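Local atomic coordinates of hypothetical protein (Pseudomonas aeruginosa, PDB entry 2IGS), a protein that is of unknown function, a mostly helical DUF3218-family protein whose sequence family is grouped in the lysozyme clan. Residues F31-W42 and L96-D107; V127-S135 and F194-Y203. All coordinates share one frame; numbering follows the deposited sequence. Where two conformers were deposited one is given.

Contact 1 (F31-W42 and L96-D107); sequences FVFPEAQTIEAW and LPLLTSMAQNLD
Two helices of the mainly helical fold cross here, 35-42 over 96-107. Their axes approach to 8.9 Å at an angle of 79°. Gln37 and Ala103 bring the backbones closest, and the loop 31-34 carries the contact on along the second helix toward Leu96.

Leu96 CD2 of the helix sits over the centre of the ring of Phe31, a loop residue, in a CH-pi contact, 3.6 Å from the centroid. Thr100 OG1 meets the same ring at its edge, in plane, while also donating to Leu96 O. Leu99 CD1 meets Phe33 CE2, and Leu99 CD2 lies near Thr38 OG1.

Pro34 is the N-cap of helix 35-48. Its CB packs on Ala103 CB at 3.8 Å. Its carbonyl O takes two bonds, from Thr38 N and Thr38 OG1. A water donates to both Thr38 OG1 and Leu99 O, and so bridges the two helices.

Trp42 and selenomethionine Met102 form a Met-aromatic contact. Met102 CE lies over one face of the indole, 3.5 Å from Trp42 CE2, and SE stands obliquely, 3.4 Å from Trp42 NE1. A bend at chi3 (-34°) curls CE back over the ring. The indole N-H is bonded to Thr204 O of helix 203-216, and Tyr20 packs edge-to-face with the ring.

At the Asp107 end of the second helix, Gln37 NE2 donates to Asp107 OD2 at 3.0 Å on the syn side, with an N-H...O angle of 161°. Leu106 CD1 touches Gln37 O and the Glu40 side chain. The Glu40 carboxylate is hydrogen-bonded to Tyr117 and forms a salt bridge with Lys110.

Contact 2 (V127-S135 and F194-Y203); sequences VYPTDVGFS and FNTIKSGLRY. With ACY (acetic acid), chain V.
Strand 132-134 runs over helix 194-200 at 145° between their directions, with the axes 9.2 Å apart at closest approach. A type I turn, Tyr128 to Asp131, leads into the strand. The helix ends at Gly200, and Leu201 and Arg202 lead on to helix 203-216. The backbones come nearest at Val132 with Lys198 and at Thr130 with Tyr203.

Both methyls of Val132 pack on the helix. CG1, anti to the backbone N (chi1 -175°), lies over the centre of the Phe194 ring, 4.1 Å from its centroid. CG2 packs 3.7 Å from Lys198 CA and also touches Ile197 CG2. Phe134 meets Phe194 obliquely, the ring planes at 53°. Phe194 CE2 lies over one face of Phe134, toward its rim.

The strand is an edge of a small antiparallel sheet within this chain and pairs with strand 148-150. Leu148 and Val150 of that strand also touch Phe194, Ile197 and Leu201, so the helix and the residue after it pack on the sheet through apolar side chains.

Past the helix, Thr130 CG2 presses on the backbone, 3.3 Å from Arg202 C. Pro129 CG touches Tyr203 CD2 at 3.7 Å.

Polar links across the contact pass through water. One water donates to Thr130 O at 2.7 Å and to Lys198 O at 2.6 Å. Another is held by Asp131 OD1 and Val132 N, with a weak, long bond from Lys198 NZ. Asp131 OD2 also accepts from Tyr128 N, which ties up the turn. Ser135 OG donates a hydrogen bond to an acetic acid molecule, probably from the crystallisation liquor, and is also hydrogen-bonded with Gly147 N.

In the fold
Contact 1 joins two helices, and contact 2 joins a sheet edge to a helix. Their centres are 22 Å apart, on opposite sides of the chain's centre. Both are partly buried. Contact 1 covers more area and has no exposed residue among those touching, whereas contact 2 includes the exposed Lys198. In contact 1 a direct amide-carboxylate bond and a water cross between the segments. In contact 2 the polar links are carried by water. The two meet directly, since Trp42 O and Tyr203 OH lie 2.6 Å apart in a probable hydrogen bond. Helix 203-216, which starts at Tyr203, also packs on Leu98 and Met102 of contact 1.

Contact 1 (F31-W42 and L96-D107)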
loop_
_atom_site.group_PDB
_atom_site.type_symbol
_atom_site.label_atom_id
_atom_site.label_comp_id
_atom_site.label_asym_id
_atom_site.label_seq_id
_atom_site.Cartn_x
_atom_site.Cartn_y
_atom_site.Cartn_z
ATOM N N PHE F 31 1.707 -46.760 -31.224
ATOM C CA PHE F 31 2.038 -45.638 -30.344
ATOM C C PHE F 31 1.508 -44.364 -30.982
ATOM O O PHE F 31 1.805 -44.067 -32.144
ATOM C CB PHE F 31 3.563 -45.557 -30.158
ATOM C CG PHE F 31 4.047 -44.334 -29.414
ATOM C CD1 PHE F 31 4.125 -44.328 -28.019
ATOM C CD2 PHE F 31 4.466 -43.192 -30.109
ATOM C CE1 PHE F 31 4.605 -43.198 -27.324
ATOM C CE2 PHE F 31 4.936 -42.068 -29.430
ATOM C CZ PHE F 31 5.009 -42.071 -28.031
ATOM N N VAL F 32 0.707 -43.627 -30.218
ATOM C CA VAL F 32 0.162 -42.347 -30.661
ATOM C C VAL F 32 1.246 -41.269 -30.500
ATOM O O VAL F 32 1.564 -40.846 -29.375
ATOM C CB VAL F 32 -1.134 -41.974 -29.881
ATOM C CG1 VAL F 32 -1.803 -40.745 -30.491
ATOM C CG2 VAL F 32 -2.122 -43.145 -29.841
ATOM N N PHE F 33 1.828 -40.861 -31.628
ATOM C CA PHE F 33 2.903 -39.865 -31.672
ATOM C C PHE F 33 2.360 -38.460 -31.345
ATOM O O PHE F 33 1.467 -37.961 -32.044
ATOM C CB PHE F 33 3.574 -39.890 -33.057
ATOM C CG PHE F 33 4.783 -39.004 -33.166
ATOM C CD1 PHE F 33 4.698 -37.753 -33.771
ATOM C CD2 PHE F 33 6.006 -39.409 -32.657
ATOM C CE1 PHE F 33 5.827 -36.915 -33.859
ATOM C CE2 PHE F 33 7.129 -38.573 -32.731
ATOM C CZ PHE F 33 7.036 -37.329 -33.333
ATOM N N PRO F 34 2.895 -37.814 -30.279
ATOM C CA PRO F 34 2.412 -36.459 -29.935
ATOM C C PRO F 34 3.052 -35.387 -30.844
ATOM O O PRO F 34 3.975 -34.662 -30.403
ATOM C CB PRO F 34 2.847 -36.288 -28.465
ATOM C CG PRO F 34 4.036 -37.226 -28.292
ATOM C CD PRO F 34 3.948 -38.294 -29.361
ATOM N N GLU F 35 2.589 -35.287 -32.091
ATOM C CA GLU F 35 3.271 -34.426 -33.061
ATOM C C GLU F 35 3.212 -32.930 -32.727
ATOM O O GLU F 35 4.216 -32.239 -32.885
ATOM C CB GLU F 35 2.811 -34.676 -34.504
ATOM C CG GLU F 35 3.706 -33.997 -35.531
ATOM C CD GLU F 35 3.583 -34.556 -36.929
ATOM O OE1 GLU F 35 2.447 -34.761 -37.391
ATOM O OE2 GLU F 35 4.635 -34.778 -37.579
ATOM N N ALA F 36 2.051 -32.436 -32.292
ATOM C CA ALA F 36 1.910 -31.008 -31.981
ATOM C C ALA F 36 2.860 -30.542 -30.889
ATOM O O ALA F 36 3.557 -29.552 -31.076
ATOM C CB ALA F 36 0.451 -30.648 -31.629
ATOM N N GLN F 37 2.888 -31.274 -29.772
ATOM C CA GLN F 37 3.775 -30.983 -28.648
ATOM C C GLN F 37 5.260 -31.115 -28.992
ATOM O O GLN F 37 6.083 -30.332 -28.510
ATOM C CB GLN F 37 3.443 -31.855 -27.427
ATOM C CG GLN F 37 2.033 -31.660 -26.867
ATOM C CD GLN F 37 1.032 -32.694 -27.369
ATOM O OE1 GLN F 37 1.033 -33.065 -28.545
ATOM N NE2 GLN F 37 0.163 -33.154 -26.472
ATOM N N THR F 38 5.589 -32.091 -29.831
ATOM C CA THR F 38 6.979 -32.343 -30.240
ATOM C C THR F 38 7.552 -31.221 -31.131
ATOM O O THR F 38 8.662 -30.740 -30.873
ATOM C CB THR F 38 7.119 -33.717 -30.924
ATOM O OG1 THR F 38 6.649 -34.734 -30.031
ATOM C CG2 THR F 38 8.560 -34.000 -31.265
ATOM N N ILE F 39 6.796 -30.808 -32.155
ATOM C CA ILE F 39 7.186 -29.652 -32.977
ATOM C C ILE F 39 7.343 -28.393 -32.102
ATOM O O ILE F 39 8.371 -27.700 -32.184
ATOM C CB ILE F 39 6.186 -29.356 -34.152
ATOM C CG1 ILE F 39 6.027 -30.562 -35.092
ATOM C CG2 ILE F 39 6.656 -28.150 -34.950
ATOM C CD1 ILE F 39 4.649 -30.653 -35.793
ATOM N N GLU F 40 6.328 -28.117 -31.269
ATOM C CA GLU F 40 6.316 -26.938 -30.413
ATOM C C GLU F 40 7.484 -26.903 -29.420
ATOM O O GLU F 40 8.129 -25.874 -29.261
ATOM C CB GLU F 40 4.972 -26.788 -29.674
ATOM C CG GLU F 40 4.893 -25.478 -28.905
ATOM C CD GLU F 40 3.563 -25.229 -28.227
ATOM O OE1 GLU F 40 2.636 -26.034 -28.407
ATOM O OE2 GLU F 40 3.460 -24.229 -27.480
ATOM N N ALA F 41 7.745 -28.021 -28.754
ATOM C CA ALA F 41 8.885 -28.138 -27.820
ATOM C C ALA F 41 10.224 -27.846 -28.506
ATOM O O ALA F 41 11.046 -27.088 -27.999
ATOM C CB ALA F 41 8.907 -29.539 -27.182
ATOM N N TRP F 42 10.446 -28.450 -29.670
ATOM C CA TRP F 42 11.758 -28.353 -30.339
ATOM C C TRP F 42 11.918 -27.069 -31.177
ATOM O O TRP F 42 13.011 -26.745 -31.618
ATOM C CB TRP F 42 12.046 -29.639 -31.132
ATOM C CG TRP F 42 12.393 -30.821 -30.212
ATOM C CD1 TRP F 42 12.863 -30.753 -28.913
ATOM C CD2 TRP F 42 12.361 -32.222 -30.547
ATOM N NE1 TRP F 42 13.115 -32.020 -28.425
ATOM C CE2 TRP F 42 12.799 -32.941 -29.397
ATOM C CE3 TRP F 42 11.978 -32.943 -31.697
ATOM C CZ2 TRP F 42 12.861 -34.344 -29.364
ATOM C CZ3 TRP F 42 12.056 -34.341 -31.671
ATOM C CH2 TRP F 42 12.506 -35.024 -30.504
ATOM N N LEU F 96 10.443 -43.364 -26.822
ATOM C CA LEU F 96 9.022 -43.164 -26.498
ATOM C C LEU F 96 8.836 -42.441 -25.144
ATOM O O LEU F 96 7.994 -41.549 -25.040
ATOM C CB LEU F 96 8.220 -44.480 -26.607
ATOM C CG LEU F 96 8.292 -45.205 -27.967
ATOM C CD1 LEU F 96 7.458 -46.472 -27.996
ATOM C CD2 LEU F 96 7.912 -44.313 -29.142
ATOM N N PRO F 97 9.634 -42.805 -24.110
ATOM C CA PRO F 97 9.557 -42.040 -22.860
ATOM C C PRO F 97 9.911 -40.561 -23.014
ATOM O O PRO F 97 9.294 -39.713 -22.370
ATOM C CB PRO F 97 10.572 -42.752 -21.955
ATOM C CG PRO F 97 10.639 -44.165 -22.513
ATOM C CD PRO F 97 10.581 -43.937 -23.991
ATOM N N LEU F 98 10.883 -40.250 -23.861
ATOM C CA LEU F 98 11.196 -38.863 -24.175
ATOM C C LEU F 98 10.004 -38.160 -24.818
ATOM O O LEU F 98 9.657 -37.045 -24.440
ATOM C CB LEU F 98 12.410 -38.759 -25.107
ATOM C CG LEU F 98 12.952 -37.331 -25.325
ATOM C CD1 LEU F 98 14.456 -37.366 -25.651
ATOM C CD2 LEU F 98 12.167 -36.567 -26.417
ATOM N N LEU F 99 9.394 -38.805 -25.802
ATOM C CA LEU F 99 8.304 -38.189 -26.519
ATOM C C LEU F 99 7.102 -37.973 -25.613
ATOM O O LEU F 99 6.523 -36.881 -25.598
ATOM C CB LEU F 99 7.927 -39.025 -27.727
ATOM C CG LEU F 99 8.956 -39.045 -28.858
ATOM C CD1 LEU F 99 8.461 -39.920 -29.978
ATOM C CD2 LEU F 99 9.255 -37.619 -29.353
ATOM N N THR F 100 6.760 -39.022 -24.859
ATOM C CA THR F 100 5.692 -38.990 -23.861
ATOM C C THR F 100 5.926 -37.885 -22.834
ATOM O O THR F 100 5.026 -37.104 -22.574
ATOM C CB THR F 100 5.538 -40.357 -23.147
ATOM O OG1 THR F 100 5.203 -41.373 -24.105
ATOM C CG2 THR F 100 4.440 -40.318 -22.130
ATOM N N SER F 101 7.139 -37.812 -22.283
ATOM C CA SER F 101 7.431 -36.930 -21.156
ATOM C C SER F 101 7.401 -35.462 -21.574
ATOM O O SER F 101 6.822 -34.631 -20.871
ATOM C CB SER F 101 8.761 -37.311 -20.468
ATOM O OG SER F 101 9.795 -36.341 -20.640
HETATM N N MSE F 102 7.995 -35.147 -22.728
HETATM C CA MSE F 102 7.903 -33.805 -23.283
HETATM C C MSE F 102 6.484 -33.339 -23.520
HETATM O O MSE F 102 6.190 -32.175 -23.292
HETATM C CB MSE F 102 8.677 -33.684 -24.580
HETATM C CG MSE F 102 10.146 -33.493 -24.378
HETATM SE SE MSE F 102 10.991 -32.579 -25.846
HETATM C CE MSE F 102 9.948 -33.236 -27.344
ATOM N N ALA F 103 5.611 -34.236 -23.978
ATOM C CA ALA F 103 4.233 -33.877 -24.282
ATOM C C ALA F 103 3.513 -33.488 -22.998
ATOM O O ALA F 103 2.875 -32.449 -22.937
ATOM C CB ALA F 103 3.517 -35.038 -24.976
ATOM N N GLN F 104 3.657 -34.326 -21.970
ATOM C CA GLN F 104 3.049 -34.114 -20.659
ATOM C C GLN F 104 3.593 -32.865 -19.966
ATOM O O GLN F 104 2.818 -32.076 -19.407
ATOM C CB GLN F 104 3.221 -35.360 -19.770
ATOM C CG GLN F 104 2.393 -36.570 -20.242
ATOM C CD GLN F 104 2.785 -37.899 -19.587
ATOM O OE1 GLN F 104 3.887 -38.050 -19.043
ATOM N NE2 GLN F 104 1.877 -38.880 -19.652
ATOM N N ASN F 105 4.910 -32.676 -20.019
ATOM C CA ASN F 105 5.525 -31.520 -19.371
ATOM C C ASN F 105 5.123 -30.197 -20.018
ATOM O O ASN F 105 4.739 -29.251 -19.318
ATOM C CB ASN F 105 7.040 -31.697 -19.200
ATOM C CG ASN F 105 7.379 -32.748 -18.116
ATOM O OD1 ASN F 105 6.683 -32.844 -17.096
ATOM N ND2 ASN F 105 8.429 -33.549 -18.346
ATOM N N LEU F 106 5.154 -30.172 -21.348
ATOM C CA LEU F 106 4.693 -29.041 -22.146
ATOM C C LEU F 106 3.238 -28.664 -21.911
ATOM O O LEU F 106 2.907 -27.460 -21.863
ATOM C CB LEU F 106 4.909 -29.326 -23.628
ATOM C CG LEU F 106 5.215 -28.212 -24.652
ATOM C CD1 LEU F 106 4.265 -28.244 -25.840
ATOM C CD2 LEU F 106 5.391 -26.790 -24.086
ATOM N N ASP F 107 2.359 -29.657 -21.781
ATOM C CA ASP F 107 0.957 -29.343 -21.517
ATOM C C ASP F 107 0.741 -28.802 -20.097
ATOM O O ASP F 107 -0.101 -27.927 -19.889
ATOM C CB ASP F 107 0.044 -30.527 -21.866
ATOM C CG ASP F 107 -0.019 -30.788 -23.374
ATOM O OD1 ASP F 107 0.277 -29.855 -24.170
ATOM O OD2 ASP F 107 -0.353 -31.921 -23.771
HETATM O O HOH W 1 6.503 -34.618 -27.333
#

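Contact 2 (V127-S135 and F194-Y203)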
loop_
_atom_site.group_PDB
_atom_site.type_symbol
_atom_site.label_atom_id
_atom_site.label_comp_id
_atom_site.label_asym_id
_atom_site.label_seq_id
_atom_site.Cartn_x
_atom_site.Cartn_y
_atom_site.Cartn_z
ATOM N N VAL F 127 22.374 -18.575 -23.949
ATOM C CA VAL F 127 21.776 -18.314 -25.261
ATOM C C VAL F 127 21.323 -19.621 -25.966
ATOM O O VAL F 127 20.309 -19.638 -26.687
ATOM C CB VAL F 127 22.771 -17.516 -26.186
ATOM C CG1 VAL F 127 22.207 -17.335 -27.560
ATOM C CG2 VAL F 127 23.109 -16.148 -25.606
ATOM N N TYR F 128 22.072 -20.705 -25.756
ATOM C CA TYR F 128 21.815 -22.013 -26.394
ATOM C C TYR F 128 21.149 -23.022 -25.459
ATOM O O TYR F 128 21.377 -22.977 -24.249
ATOM C CB TYR F 128 23.121 -22.557 -26.975
ATOM C CG TYR F 128 23.673 -21.578 -27.980
ATOM C CD1 TYR F 128 23.092 -21.450 -29.236
ATOM C CD2 TYR F 128 24.711 -20.729 -27.642
ATOM C CE1 TYR F 128 23.559 -20.531 -30.144
ATOM C CE2 TYR F 128 25.192 -19.787 -28.543
ATOM C CZ TYR F 128 24.595 -19.689 -29.792
ATOM O OH TYR F 128 25.072 -18.778 -30.701
ATOM N N PRO F 129 20.322 -23.944 -26.005
ATOM C CA PRO F 129 19.588 -24.814 -25.081
ATOM C C PRO F 129 20.502 -25.776 -24.343
ATOM O O PRO F 129 20.171 -26.227 -23.255
ATOM C CB PRO F 129 18.612 -25.567 -26.004
ATOM C CG PRO F 129 19.257 -25.539 -27.338
ATOM C CD PRO F 129 19.993 -24.237 -27.409
ATOM N N THR F 130 21.655 -26.070 -24.936
ATOM C CA THR F 130 22.623 -26.982 -24.369
ATOM C C THR F 130 23.667 -26.280 -23.498
ATOM O O THR F 130 24.638 -26.904 -23.070
ATOM C CB THR F 130 23.375 -27.714 -25.478
ATOM O OG1 THR F 130 23.884 -26.744 -26.399
ATOM C CG2 THR F 130 22.439 -28.677 -26.220
ATOM N N ASP F 131 23.498 -24.986 -23.246
ATOM C CA ASP F 131 24.518 -24.258 -22.490
ATOM C C ASP F 131 24.591 -24.783 -21.044
ATOM O O ASP F 131 23.563 -25.181 -20.426
ATOM C CB ASP F 131 24.257 -22.740 -22.507
ATOM C CG ASP F 131 24.885 -22.026 -23.719
ATOM O OD1 ASP F 131 25.790 -22.576 -24.375
ATOM O OD2 ASP F 131 24.467 -20.887 -24.028
ATOM N N VAL F 132 25.820 -24.808 -20.533
ATOM C CA VAL F 132 26.091 -25.100 -19.133
ATOM C C VAL F 132 26.956 -23.979 -18.569
ATOM O O VAL F 132 28.024 -23.637 -19.111
ATOM C CB VAL F 132 26.732 -26.498 -18.925
ATOM C CG1 VAL F 132 26.884 -26.822 -17.433
ATOM C CG2 VAL F 132 25.876 -27.574 -19.617
ATOM N N GLY F 133 26.450 -23.368 -17.504
ATOM C CA GLY F 133 27.100 -22.230 -16.898
ATOM C C GLY F 133 26.927 -22.273 -15.394
ATOM O O GLY F 133 26.608 -23.326 -14.829
ATOM N N PHE F 134 27.109 -21.121 -14.760
ATOM C CA PHE F 134 27.043 -21.014 -13.310
ATOM C C PHE F 134 25.762 -20.351 -12.794
ATOM O O PHE F 134 25.302 -19.332 -13.326
ATOM C CB PHE F 134 28.245 -20.238 -12.801
ATOM C CG PHE F 134 29.572 -20.922 -13.061
ATOM C CD1 PHE F 134 30.385 -20.516 -14.115
ATOM C CD2 PHE F 134 30.004 -21.961 -12.246
ATOM C CE1 PHE F 134 31.610 -21.150 -14.353
ATOM C CE2 PHE F 134 31.207 -22.573 -12.455
ATOM C CZ PHE F 134 32.021 -22.175 -13.522
ATOM N N SER F 135 25.196 -20.928 -11.739
ATOM C CA SER F 135 24.177 -20.235 -10.997
ATOM C C SER F 135 24.811 -18.991 -10.352
ATOM O O SER F 135 26.036 -18.854 -10.261
ATOM C CB SER F 135 23.506 -21.144 -9.968
ATOM O OG SER F 135 24.341 -21.412 -8.861
ATOM N N PHE F 194 30.185 -30.971 -14.275
ATOM C CA PHE F 194 30.023 -29.844 -15.186
ATOM C C PHE F 194 30.241 -30.305 -16.636
ATOM O O PHE F 194 29.438 -30.015 -17.535
ATOM C CB PHE F 194 31.027 -28.736 -14.812
ATOM C CG PHE F 194 30.854 -27.447 -15.581
ATOM C CD1 PHE F 194 30.993 -27.405 -16.964
ATOM C CD2 PHE F 194 30.608 -26.259 -14.906
ATOM C CE1 PHE F 194 30.847 -26.215 -17.657
ATOM C CE2 PHE F 194 30.483 -25.057 -15.591
ATOM C CZ PHE F 194 30.602 -25.040 -16.971
ATOM N N ASN F 195 31.317 -31.049 -16.845
ATOM C CA ASN F 195 31.722 -31.425 -18.196
ATOM C C ASN F 195 31.103 -32.661 -18.835
ATOM O O ASN F 195 30.934 -32.698 -20.060
ATOM C CB ASN F 195 33.228 -31.329 -18.343
ATOM C CG ASN F 195 33.658 -29.881 -18.388
ATOM O OD1 ASN F 195 33.249 -29.153 -19.290
ATOM N ND2 ASN F 195 34.383 -29.424 -17.366
ATOM N N THR F 196 30.713 -33.613 -17.988
ATOM C CA THR F 196 29.809 -34.712 -18.347
ATOM C C THR F 196 28.474 -34.198 -18.898
ATOM O O THR F 196 27.988 -34.678 -19.933
ATOM C CB THR F 196 29.468 -35.600 -17.114
ATOM O OG1 THR F 196 30.674 -36.109 -16.570
ATOM C CG2 THR F 196 28.625 -36.791 -17.518
ATOM N N ILE F 197 27.882 -33.255 -18.182
ATOM C CA ILE F 197 26.567 -32.716 -18.528
ATOM C C ILE F 197 26.686 -31.935 -19.824
ATOM O O ILE F 197 25.922 -32.153 -20.761
ATOM C CB ILE F 197 25.951 -31.841 -17.384
ATOM C CG1 ILE F 197 25.607 -32.733 -16.163
ATOM C CG2 ILE F 197 24.710 -31.095 -17.899
ATOM C CD1 ILE F 197 25.072 -31.958 -14.937
ATOM N N LYS F 198 27.689 -31.076 -19.882
ATOM C CA LYS F 198 27.969 -30.321 -21.059
ATOM C C LYS F 198 28.111 -31.212 -22.286
ATOM O O LYS F 198 27.437 -30.999 -23.295
ATOM C CB LYS F 198 29.249 -29.547 -20.846
ATOM C CG LYS F 198 29.253 -28.284 -21.614
ATOM C CD LYS F 198 30.585 -28.102 -22.256
ATOM C CE LYS F 198 30.795 -26.676 -22.695
ATOM N NZ LYS F 198 29.655 -26.043 -23.352
ATOM N N SER F 199 28.990 -32.194 -22.197
ATOM C CA SER F 199 29.279 -33.094 -23.311
ATOM C C SER F 199 28.118 -34.010 -23.665
ATOM O O SER F 199 27.943 -34.336 -24.834
ATOM C CB SER F 199 30.507 -33.933 -23.000
ATOM O OG SER F 199 31.632 -33.098 -22.899
ATOM N N GLY F 200 27.350 -34.422 -22.654
ATOM C CA GLY F 200 26.203 -35.310 -22.809
ATOM C C GLY F 200 24.937 -34.674 -23.390
ATOM O O GLY F 200 24.052 -35.383 -23.902
ATOM N N LEU F 201 24.833 -33.350 -23.336
ATOM C CA LEU F 201 23.569 -32.724 -23.712
ATOM C C LEU F 201 23.456 -32.545 -25.212
ATOM O O LEU F 201 24.448 -32.278 -25.894
ATOM C CB LEU F 201 23.335 -31.378 -23.008
ATOM C CG LEU F 201 22.821 -31.362 -21.563
ATOM C CD1 LEU F 201 22.524 -29.937 -21.152
ATOM C CD2 LEU F 201 21.568 -32.248 -21.363
ATOM N N ARG F 202 22.235 -32.711 -25.714
ATOM C CA ARG F 202 21.933 -32.329 -27.089
ATOM C C ARG F 202 20.753 -31.387 -27.098
ATOM O O ARG F 202 20.063 -31.267 -26.100
ATOM C CB ARG F 202 21.720 -33.555 -27.991
ATOM C CG ARG F 202 23.045 -34.254 -28.382
ATOM C CD ARG F 202 22.838 -35.736 -28.581
ATOM N NE ARG F 202 21.435 -35.997 -28.878
ATOM C CZ ARG F 202 20.671 -36.889 -28.254
ATOM N NH1 ARG F 202 21.168 -37.674 -27.299
ATOM N NH2 ARG F 202 19.400 -37.000 -28.620
ATOM N N TYR F 203 20.557 -30.695 -28.227
ATOM C CA TYR F 203 19.512 -29.696 -28.389
ATOM C C TYR F 203 18.184 -30.276 -27.936
ATOM O O TYR F 203 17.470 -29.687 -27.132
ATOM C CB TYR F 203 19.468 -29.303 -29.879
ATOM C CG TYR F 203 18.359 -28.375 -30.327
ATOM C CD1 TYR F 203 17.050 -28.838 -30.498
ATOM C CD2 TYR F 203 18.633 -27.060 -30.658
ATOM C CE1 TYR F 203 16.031 -27.967 -30.962
ATOM C CE2 TYR F 203 17.639 -26.203 -31.128
ATOM C CZ TYR F 203 16.348 -26.654 -31.269
ATOM O OH TYR F 203 15.375 -25.791 -31.726
HETATM C C ACY V . 23.518 -19.711 -5.057
HETATM O O ACY V . 23.302 -19.831 -6.321
HETATM O OXT ACY V . 24.146 -18.770 -4.463
HETATM C CH3 ACY V . 22.990 -20.786 -4.151
HETATM O O HOH W 2 27.747 -26.858 -24.661
HETATM O O HOH W 3 26.238 -28.808 -23.995
HETATM O O HOH W 4 27.536 -23.509 -22.328
#